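Local coordinates for tail fiber protein (Pseudomonas aeruginosa, PDB 6CL6), which forms the trimeric receptor-binding fiber of the R2 pyocin, a contractile injection system, and probably recognises the surface of the target bacterium, at the interface of chains A and B. Sequence-based numbering; all coordinates share one arbitrary frame. Chains: chain A/B, Tail fiber protein.

Contact 1: the interface of chains A and B. Residues chain A 210-212, 215-217; chain B 208, 210, 215.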
ATOM      1  N   TRP A 210      -5.470  12.225  12.921  1.00 12.32           N
ATOM      2  CA  TRP A 210      -4.700  11.887  11.730  1.00 20.11           C
ATOM      3  C   TRP A 210      -4.868  13.030  10.725  1.00 12.11           C
ATOM      4  O   TRP A 210      -5.999  13.441  10.442  1.00 15.14           O
ATOM      5  CB  TRP A 210      -5.181  10.590  11.077  1.00 16.17           C
ATOM      6  CG  TRP A 210      -4.842   9.334  11.793  1.00  6.36           C
ATOM      7  CD1 TRP A 210      -5.722   8.371  12.209  1.00 15.50           C
ATOM      8  CD2 TRP A 210      -3.555   8.888  12.159  1.00  6.60           C
ATOM      9  NE1 TRP A 210      -5.040   7.350  12.828  1.00 15.70           N
ATOM     10  CE2 TRP A 210      -3.702   7.643  12.805  1.00  7.61           C
ATOM     11  CE3 TRP A 210      -2.255   9.412  11.997  1.00 11.06           C
ATOM     12  CZ2 TRP A 210      -2.614   6.939  13.333  1.00 11.44           C
ATOM     13  CZ3 TRP A 210      -1.182   8.696  12.496  1.00 15.47           C
ATOM     14  CH2 TRP A 210      -1.367   7.476  13.148  1.00 15.85           C
ATOM     15  N   HIS A 211      -3.763  13.520  10.171  1.00 21.40           N
ATOM     16  CA  HIS A 211      -3.841  14.584   9.192  1.00 14.47           C
ATOM     17  C   HIS A 211      -2.890  14.323   8.035  1.00 15.10           C
ATOM     18  O   HIS A 211      -2.131  13.342   8.005  1.00 10.72           O
ATOM     19  CB  HIS A 211      -3.594  15.960   9.863  1.00 13.57           C
ATOM     20  CG  HIS A 211      -2.258  16.085  10.506  1.00 11.76           C
ATOM     21  ND1 HIS A 211      -1.107  16.298   9.786  1.00 12.04           N
ATOM     22  CD2 HIS A 211      -1.888  16.031  11.801  1.00 16.59           C
ATOM     23  CE1 HIS A 211      -0.080  16.349  10.608  1.00 19.40           C
ATOM     24  NE2 HIS A 211      -0.529  16.198  11.840  1.00 18.71           N
ATOM     25  N   GLY A 212      -2.972  15.205   7.042  1.00 15.60           N
ATOM     26  CA  GLY A 212      -2.246  15.041   5.794  1.00 17.58           C
ATOM     27  C   GLY A 212      -0.744  15.099   5.930  1.00 27.79           C
ATOM     28  O   GLY A 212      -0.029  14.590   5.056  1.00 18.09           O
ATOM     29  N   PHE A 215       0.343  11.042   6.835  1.00 15.79           N
ATOM     30  CA  PHE A 215       0.385  10.063   5.752  1.00 23.78           C
ATOM     31  C   PHE A 215      -0.617  10.478   4.689  1.00 34.16           C
ATOM     32  O   PHE A 215      -1.537  11.262   4.942  1.00 15.56           O
ATOM     33  CB  PHE A 215       0.056   8.638   6.213  1.00 16.02           C
ATOM     34  CG  PHE A 215      -1.356   8.469   6.676  1.00 28.51           C
ATOM     35  CD1 PHE A 215      -1.708   8.767   7.985  1.00 17.13           C
ATOM     36  CD2 PHE A 215      -2.344   8.023   5.802  1.00 24.68           C
ATOM     37  CE1 PHE A 215      -3.039   8.607   8.410  1.00  9.92           C
ATOM     38  CE2 PHE A 215      -3.655   7.887   6.214  1.00 24.45           C
ATOM     39  CZ  PHE A 215      -4.008   8.188   7.524  1.00 16.28           C
ATOM     40  N   ASN A 216      -0.435   9.911   3.505  1.00 20.11           N
ATOM     41  CA  ASN A 216      -1.328  10.078   2.363  1.00 16.57           C
ATOM     42  C   ASN A 216      -1.882   8.696   2.048  1.00 20.89           C
ATOM     43  O   ASN A 216      -1.101   7.775   1.781  1.00 17.31           O
ATOM     44  CB  ASN A 216      -0.559  10.669   1.167  1.00 31.84           C
ATOM     45  CG  ASN A 216      -1.452  10.915  -0.047  1.00 42.26           C
ATOM     46  OD1 ASN A 216      -2.586  10.437  -0.118  1.00 24.36           O
ATOM     47  ND2 ASN A 216      -0.926  11.649  -1.017  1.00 42.26           N
ATOM     48  N   PRO A 217      -3.192   8.471   2.114  1.00 19.69           N
ATOM     49  CA  PRO A 217      -3.699   7.112   1.834  1.00 17.11           C
ATOM     50  C   PRO A 217      -3.328   6.616   0.447  1.00 30.45           C
ATOM     51  O   PRO A 217      -3.321   5.403   0.230  1.00 24.98           O
ATOM     52  CB  PRO A 217      -5.215   7.244   2.018  1.00 26.23           C
ATOM     53  CG  PRO A 217      -5.504   8.712   1.914  1.00 28.79           C
ATOM     54  CD  PRO A 217      -4.280   9.419   2.415  1.00 24.90           C
TER
ATOM     55  N   ARG B 208      -4.507  19.455   7.416  1.00 14.82           N
ATOM     56  CA  ARG B 208      -5.831  19.043   6.985  1.00  8.27           C
ATOM     57  C   ARG B 208      -6.224  17.751   7.685  1.00 13.09           C
ATOM     58  O   ARG B 208      -5.570  16.722   7.510  1.00 14.27           O
ATOM     59  CB  ARG B 208      -5.880  18.843   5.465  1.00  9.43           C
ATOM     60  CG  ARG B 208      -7.253  18.436   4.965  1.00 15.57           C
ATOM     61  CD  ARG B 208      -7.265  18.221   3.411  1.00 12.15           C
ATOM     62  NE  ARG B 208      -8.598  17.880   2.953  1.00 14.04           N
ATOM     63  CZ  ARG B 208      -9.204  16.706   3.150  1.00 14.88           C
ATOM     64  NH1 ARG B 208      -8.595  15.714   3.810  1.00 14.54           N
ATOM     65  NH2 ARG B 208     -10.418  16.525   2.689  1.00 14.60           N
ATOM     66  N   TRP B 210      -7.923  14.286   8.267  1.00 11.95           N
ATOM     67  CA  TRP B 210      -8.494  13.156   7.540  1.00 12.64           C
ATOM     68  C   TRP B 210      -9.813  12.759   8.200  1.00 11.89           C
ATOM     69  O   TRP B 210      -9.886  12.636   9.432  1.00 14.66           O
ATOM     70  CB  TRP B 210      -7.573  11.945   7.561  1.00 11.54           C
ATOM     71  CG  TRP B 210      -6.372  12.030   6.719  1.00 15.10           C
ATOM     72  CD1 TRP B 210      -5.095  11.885   7.140  1.00 14.32           C
ATOM     73  CD2 TRP B 210      -6.310  12.250   5.311  1.00 15.48           C
ATOM     74  NE1 TRP B 210      -4.234  12.011   6.094  1.00 16.02           N
ATOM     75  CE2 TRP B 210      -4.962  12.231   4.950  1.00 15.04           C
ATOM     76  CE3 TRP B 210      -7.277  12.459   4.313  1.00 17.49           C
ATOM     77  CZ2 TRP B 210      -4.526  12.409   3.615  1.00 12.04           C
ATOM     78  CZ3 TRP B 210      -6.852  12.659   3.003  1.00 14.70           C
ATOM     79  CH2 TRP B 210      -5.474  12.629   2.666  1.00  9.57           C
ATOM     80  N   PHE B 215     -11.610   8.621   2.961  1.00 18.44           N
ATOM     81  CA  PHE B 215     -11.293   7.221   2.691  1.00 17.83           C
ATOM     82  C   PHE B 215     -11.793   6.380   3.854  1.00 22.09           C
ATOM     83  O   PHE B 215     -12.084   6.893   4.934  1.00 16.14           O
ATOM     84  CB  PHE B 215      -9.794   7.013   2.500  1.00 15.67           C
ATOM     85  CG  PHE B 215      -9.007   7.263   3.746  1.00 15.89           C
ATOM     86  CD1 PHE B 215      -8.634   8.553   4.097  1.00 14.40           C
ATOM     87  CD2 PHE B 215      -8.638   6.225   4.561  1.00 26.94           C
ATOM     88  CE1 PHE B 215      -7.906   8.786   5.252  1.00 17.21           C
ATOM     89  CE2 PHE B 215      -7.917   6.456   5.709  1.00 21.35           C
ATOM     90  CZ  PHE B 215      -7.551   7.741   6.055  1.00 21.17           C
TER
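B:Trp210 reaches across the interface into a groove formed by A:His211, A:Gly212, A:Phe215 and A:Pro217. Its CB lies near the carbonyl oxygen of A:Trp210, which accepts a nearly straight hydrogen bond from B:Trp210 N (3.0 Å, 171° at H). CG lies anti to the carbonyl carbon and beside the backbone N (chi1 -73°), which keeps the indole on the same side as the amide that bonds A:Trp210 O. CD1 rests against the A:His211 backbone, 3.6 Å from A:His211 CA. The indole NE1 donates to the carbonyl oxygen of A:Phe215 at 3.0 Å, a bent bond whose acceptor is close to the ring plane. A:His211 O, 3.1 Å from the same NE1, is a second possible acceptor, so the N-H is probably shared. NE1 also sits over the centre of the A:Phe215 ring. CE2 comes near A:Phe215 O and A:Pro217 CD. At the far rim, CZ2 and CH2 meet the A:Pro217 ring, whose CD lies over one indole face. The two phenylalanines touch tip to tip, A:Phe215 CZ to B:Phe215 CZ, at 3.9 Å. Alongside, A:Gly212 N donates to B:Arg208 O. The site occupies the connection between strand 207-208 and the 3-10 helix 217-219, where the chain leaves a strand-rich region for a slender part of the shaft.

Contact 2: the interface of chains A and B. Residues chain A 284-286, 301; chain B 295, 325, 372.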
ATOM      1  N   LEU A 284      16.428 -65.450 -55.159  1.00 25.71           N
ATOM      2  CA  LEU A 284      16.869 -66.818 -54.881  1.00 29.52           C
ATOM      3  C   LEU A 284      16.095 -67.838 -55.708  1.00 23.51           C
ATOM      4  O   LEU A 284      15.585 -68.824 -55.187  1.00 27.49           O
ATOM      5  CB  LEU A 284      16.735 -67.104 -53.389  1.00 29.25           C
ATOM      6  CG  LEU A 284      17.534 -66.195 -52.449  1.00 24.76           C
ATOM      7  CD1 LEU A 284      17.358 -66.618 -51.003  1.00 40.55           C
ATOM      8  CD2 LEU A 284      19.027 -66.195 -52.818  1.00 26.39           C
ATOM      9  N   GLY A 285      16.030 -67.624 -57.016  1.00 27.15           N
ATOM     10  CA  GLY A 285      15.478 -68.613 -57.921  1.00 34.01           C
ATOM     11  C   GLY A 285      16.535 -69.597 -58.394  1.00 30.91           C
ATOM     12  O   GLY A 285      17.696 -69.549 -57.988  1.00 23.69           O
ATOM     13  N   ALA A 286      16.104 -70.516 -59.269  1.00 21.72           N
ATOM     14  CA  ALA A 286      17.023 -71.475 -59.866  1.00 29.59           C
ATOM     15  C   ALA A 286      18.189 -70.773 -60.553  1.00 25.09           C
ATOM     16  O   ALA A 286      19.341 -71.207 -60.442  1.00 28.72           O
ATOM     17  CB  ALA A 286      16.275 -72.358 -60.859  1.00 30.43           C
ATOM     18  N   TRP A 301      24.396 -67.742 -59.795  1.00 23.08           N
ATOM     19  CA  TRP A 301      24.387 -69.162 -60.145  1.00 23.06           C
ATOM     20  C   TRP A 301      23.342 -69.416 -61.216  1.00 23.13           C
ATOM     21  O   TRP A 301      22.452 -68.598 -61.460  1.00 23.18           O
ATOM     22  CB  TRP A 301      24.090 -70.040 -58.924  1.00 23.02           C
ATOM     23  CG  TRP A 301      22.845 -69.627 -58.237  1.00 27.62           C
ATOM     24  CD1 TRP A 301      21.588 -70.093 -58.462  1.00 25.59           C
ATOM     25  CD2 TRP A 301      22.727 -68.630 -57.206  1.00 24.18           C
ATOM     26  NE1 TRP A 301      20.692 -69.434 -57.634  1.00 23.72           N
ATOM     27  CE2 TRP A 301      21.376 -68.557 -56.846  1.00 23.06           C
ATOM     28  CE3 TRP A 301      23.649 -67.813 -56.541  1.00 25.34           C
ATOM     29  CZ2 TRP A 301      20.906 -67.670 -55.864  1.00 23.06           C
ATOM     30  CZ3 TRP A 301      23.179 -66.940 -55.564  1.00 32.39           C
ATOM     31  CH2 TRP A 301      21.827 -66.893 -55.242  1.00 23.02           C
TER
ATOM     32  N   THR B 295      18.077 -62.586 -46.239  1.00 24.25           N
ATOM     33  CA  THR B 295      17.501 -63.111 -47.471  1.00 27.10           C
ATOM     34  C   THR B 295      17.025 -64.553 -47.344  1.00 31.47           C
ATOM     35  O   THR B 295      16.226 -65.007 -48.174  1.00 26.66           O
ATOM     36  CB  THR B 295      18.525 -63.064 -48.617  1.00 34.24           C
ATOM     37  OG1 THR B 295      19.618 -63.955 -48.331  1.00 23.11           O
ATOM     38  CG2 THR B 295      19.076 -61.678 -48.828  1.00 26.64           C
ATOM     39  N   LEU B 325      19.549 -75.124 -54.113  1.00 20.00           N
ATOM     40  CA  LEU B 325      19.738 -74.404 -55.364  1.00 18.73           C
ATOM     41  C   LEU B 325      20.961 -74.865 -56.154  1.00 28.05           C
ATOM     42  O   LEU B 325      20.992 -74.673 -57.377  1.00 22.90           O
ATOM     43  CB  LEU B 325      19.881 -72.900 -55.099  1.00 19.68           C
ATOM     44  CG  LEU B 325      18.612 -72.188 -54.624  1.00 31.80           C
ATOM     45  CD1 LEU B 325      18.929 -70.764 -54.217  1.00 25.40           C
ATOM     46  CD2 LEU B 325      17.558 -72.208 -55.716  1.00 23.86           C
ATOM     47  N   ARG B 372      17.688 -72.424 -49.906  1.00 21.83           N
ATOM     48  CA  ARG B 372      16.837 -71.601 -49.065  1.00 35.80           C
ATOM     49  C   ARG B 372      15.635 -72.387 -48.558  1.00 46.58           C
ATOM     50  O   ARG B 372      14.844 -71.871 -47.766  1.00 38.71           O
ATOM     51  CB  ARG B 372      16.363 -70.372 -49.841  1.00 30.16           C
ATOM     52  CG  ARG B 372      15.603 -70.699 -51.099  1.00 30.20           C
ATOM     53  CD  ARG B 372      14.847 -69.511 -51.647  1.00 56.08           C
ATOM     54  NE  ARG B 372      14.337 -69.793 -52.983  1.00 52.49           N
ATOM     55  CZ  ARG B 372      13.194 -70.423 -53.242  1.00 55.47           C
ATOM     56  NH1 ARG B 372      12.424 -70.842 -52.256  1.00 51.16           N
ATOM     57  NH2 ARG B 372      12.833 -70.638 -54.497  1.00 51.34           N
ATOM     58  OXT ARG B 372      15.438 -73.548 -48.931  1.00 34.54           O
TER
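The guanidinium of B:Arg372 and the indole of A:Trp301 both meet backbone carbonyls at their edges, and B:Leu325 CD1 sits above one face of the indole, outside the rim between NE1 and CZ2, 4.0 Å from A:Trp301 CZ2. A:Leu284 O lies in the guanidinium plane and accepts a short, nearly straight hydrogen bond from B:Arg372 NE (2.7 Å, 170° at H); B:Arg372 NH2 adds a weak one to the same oxygen. At the indole edge, A:Trp301 NE1 donates to A:Gly285 O at 3.0 Å, nearly along the C=O axis. This bond within chain A makes the tryptophan a second-shell support that probably steadies the loop at A:Gly285, next to the carbonyl that receives the arginine.

Between the two polar contacts, B:Leu325 spreads its two methyls along one side of the A:Leu284-A:Gly285 backbone, and CD2 packs 3.5 Å from A:Gly285 O. The side chains of A:Leu284 and B:Arg372 run past each other in opposite directions, with A:Leu284 CB 3.5 Å from B:Arg372 CD. The arginine chain is extended from CG to NE, which carries NE out to the carbonyl while its methylenes lie against the leucine. The A:Leu284 methyl CD1 continues to the backbone of B:Thr295, 3.4 Å from its carbonyl oxygen. B:Arg372 is the last residue of the protein, so the contact ties the C-terminal end of one subunit to a neighbour and probably helps hold the subunits together at the fiber tip.

Contact 3: the interface of chains A and B. Residues chain A 247, 250, 255; chain B 250, 252-255.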
ATOM      1  N   VAL A 247       7.666 -37.639 -25.603  1.00 39.69           N
ATOM      2  CA  VAL A 247       8.830 -37.466 -26.457  1.00 39.53           C
ATOM      3  C   VAL A 247       8.566 -36.427 -27.532  1.00 33.40           C
ATOM      4  O   VAL A 247       9.506 -35.809 -28.052  1.00 51.82           O
ATOM      5  CB  VAL A 247       9.225 -38.831 -27.068  1.00 45.07           C
ATOM      6  CG1 VAL A 247      10.280 -38.651 -28.128  1.00 62.68           C
ATOM      7  CG2 VAL A 247       9.711 -39.771 -25.980  1.00 49.41           C
ATOM      8  N   LEU A 250      10.302 -33.116 -27.292  1.00 35.85           N
ATOM      9  CA  LEU A 250      11.704 -32.975 -27.682  1.00 47.39           C
ATOM     10  C   LEU A 250      11.722 -32.481 -29.128  1.00 59.20           C
ATOM     11  O   LEU A 250      11.411 -33.239 -30.049  1.00 47.76           O
ATOM     12  CB  LEU A 250      12.438 -34.298 -27.508  1.00 43.15           C
ATOM     13  CG  LEU A 250      12.463 -34.788 -26.068  1.00 61.14           C
ATOM     14  CD1 LEU A 250      12.850 -36.258 -25.963  1.00 50.61           C
ATOM     15  CD2 LEU A 250      13.406 -33.914 -25.264  1.00 41.24           C
ATOM     16  N   LEU A 255      19.748 -36.980 -30.080  1.00 25.97           N
ATOM     17  CA  LEU A 255      20.093 -37.772 -28.909  1.00 29.45           C
ATOM     18  C   LEU A 255      21.343 -38.603 -29.173  1.00 34.22           C
ATOM     19  O   LEU A 255      21.427 -39.290 -30.205  1.00 32.25           O
ATOM     20  CB  LEU A 255      18.925 -38.695 -28.555  1.00 31.73           C
ATOM     21  CG  LEU A 255      18.981 -39.348 -27.186  1.00 32.51           C
ATOM     22  CD1 LEU A 255      18.827 -38.238 -26.142  1.00 32.16           C
ATOM     23  CD2 LEU A 255      17.890 -40.390 -27.034  1.00 25.91           C
TER
ATOM     24  N   LEU B 250      10.769 -39.270 -19.513  1.00 43.67           N
ATOM     25  CA  LEU B 250      10.089 -39.377 -20.801  1.00 45.27           C
ATOM     26  C   LEU B 250       9.208 -40.615 -20.745  1.00 55.23           C
ATOM     27  O   LEU B 250       9.693 -41.744 -20.868  1.00 47.23           O
ATOM     28  CB  LEU B 250      11.095 -39.471 -21.938  1.00 40.81           C
ATOM     29  CG  LEU B 250      11.986 -38.244 -22.109  1.00 35.01           C
ATOM     30  CD1 LEU B 250      13.113 -38.592 -23.069  1.00 34.68           C
ATOM     31  CD2 LEU B 250      11.197 -37.039 -22.605  1.00 41.04           C
ATOM     32  N   SER B 252       6.090 -41.179 -22.457  1.00 39.35           N
ATOM     33  CA  SER B 252       5.177 -41.483 -23.550  1.00 35.18           C
ATOM     34  C   SER B 252       5.762 -40.983 -24.863  1.00 37.04           C
ATOM     35  O   SER B 252       6.664 -40.143 -24.886  1.00 35.09           O
ATOM     36  CB  SER B 252       3.799 -40.871 -23.301  1.00 55.49           C
ATOM     37  OG  SER B 252       3.879 -39.466 -23.232  1.00 43.94           O
ATOM     38  N   GLY B 253       5.239 -41.532 -25.960  1.00 44.54           N
ATOM     39  CA  GLY B 253       5.696 -41.187 -27.290  1.00 42.65           C
ATOM     40  C   GLY B 253       6.888 -42.028 -27.729  1.00 39.75           C
ATOM     41  O   GLY B 253       7.477 -42.791 -26.961  1.00 34.98           O
ATOM     42  N   ILE B 254       7.249 -41.863 -29.004  1.00 40.17           N
ATOM     43  CA  ILE B 254       8.342 -42.606 -29.626  1.00 42.01           C
ATOM     44  C   ILE B 254       9.261 -41.613 -30.327  1.00 34.88           C
ATOM     45  O   ILE B 254       8.803 -40.821 -31.163  1.00 37.47           O
ATOM     46  CB  ILE B 254       7.820 -43.668 -30.609  1.00 43.20           C
ATOM     47  CG1 ILE B 254       7.052 -44.752 -29.838  1.00 35.00           C
ATOM     48  CG2 ILE B 254       8.977 -44.290 -31.395  1.00 48.50           C
ATOM     49  CD1 ILE B 254       6.359 -45.766 -30.718  1.00 66.48           C
ATOM     50  N   LEU B 255      10.541 -41.643 -29.976  1.00 34.79           N
ATOM     51  CA  LEU B 255      11.496 -40.685 -30.514  1.00 34.75           C
ATOM     52  C   LEU B 255      11.762 -40.975 -31.986  1.00 35.94           C
ATOM     53  O   LEU B 255      12.079 -42.117 -32.335  1.00 34.69           O
ATOM     54  CB  LEU B 255      12.801 -40.753 -29.724  1.00 34.66           C
ATOM     55  CG  LEU B 255      13.835 -39.659 -30.005  1.00 34.61           C
ATOM     56  CD1 LEU B 255      13.359 -38.297 -29.473  1.00 34.67           C
ATOM     57  CD2 LEU B 255      15.210 -40.026 -29.431  1.00 34.51           C
TER
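A short 3-10 helix, 247-249, presents A:Val247 to the segment of chain B that runs from strand 250-252 to B:Leu255. The first residue of the helix uses its backbone N-H to donate a hydrogen bond to the carbonyl oxygen of B:Ser252, at 2.8 Å and 160° at H. The amide approaches from a position tilted 25° out of the carbonyl plane.

The two methyls of A:Val247 divide the partner backbone between them. CG2 lies beside the B:Ser252 carbonyl, 3.3 Å from its oxygen, and also faces B:Gly253. CG1, anti to the backbone N (chi1 171°), points instead toward B:Leu255, where the two side chains cross at about a right angle. Packing here is tight: CG1 is 3.4 Å from B:Leu255 CA and equally near B:Leu255 CD1, so the methyl is pressed into the angle between the leucine backbone and one of its branches.

That same B:Leu255 CD1 reaches on to A:Leu250 CD1, linking the valine contact to a cluster made by equivalent leucines of the two chains. A:Leu250 and B:Leu250 meet tip to tip, CD1 to CD1 at 3.7 Å, and B:Leu250 CD2 also touches the A:Leu250 methyl. Such a meeting of like residues suits packing about the fiber axis. On the other branch of B:Leu255, the CD2 methyl lies 3.6 Å from A:Leu255 CD2.

The contacts are strung along the fiber, with contact 3 between the other two: its C-alpha centre is about 63 Å from that of contact 1 and about 42 Å from that of contact 2, while contacts 1 and 2 are about 104 Å apart. They share no residues. Contact 1 spans from the end of strand 207-208 to the start of 3-10 helix 217-219, contact 3 centres on 3-10 helix 247-249 and strand 250-252, and contact 2 draws on strands 297-306 and 324-331 and the C-terminus. The same two chains meet at well-separated levels, and with three copies in the assembly such pairings would hold a long trimer in register.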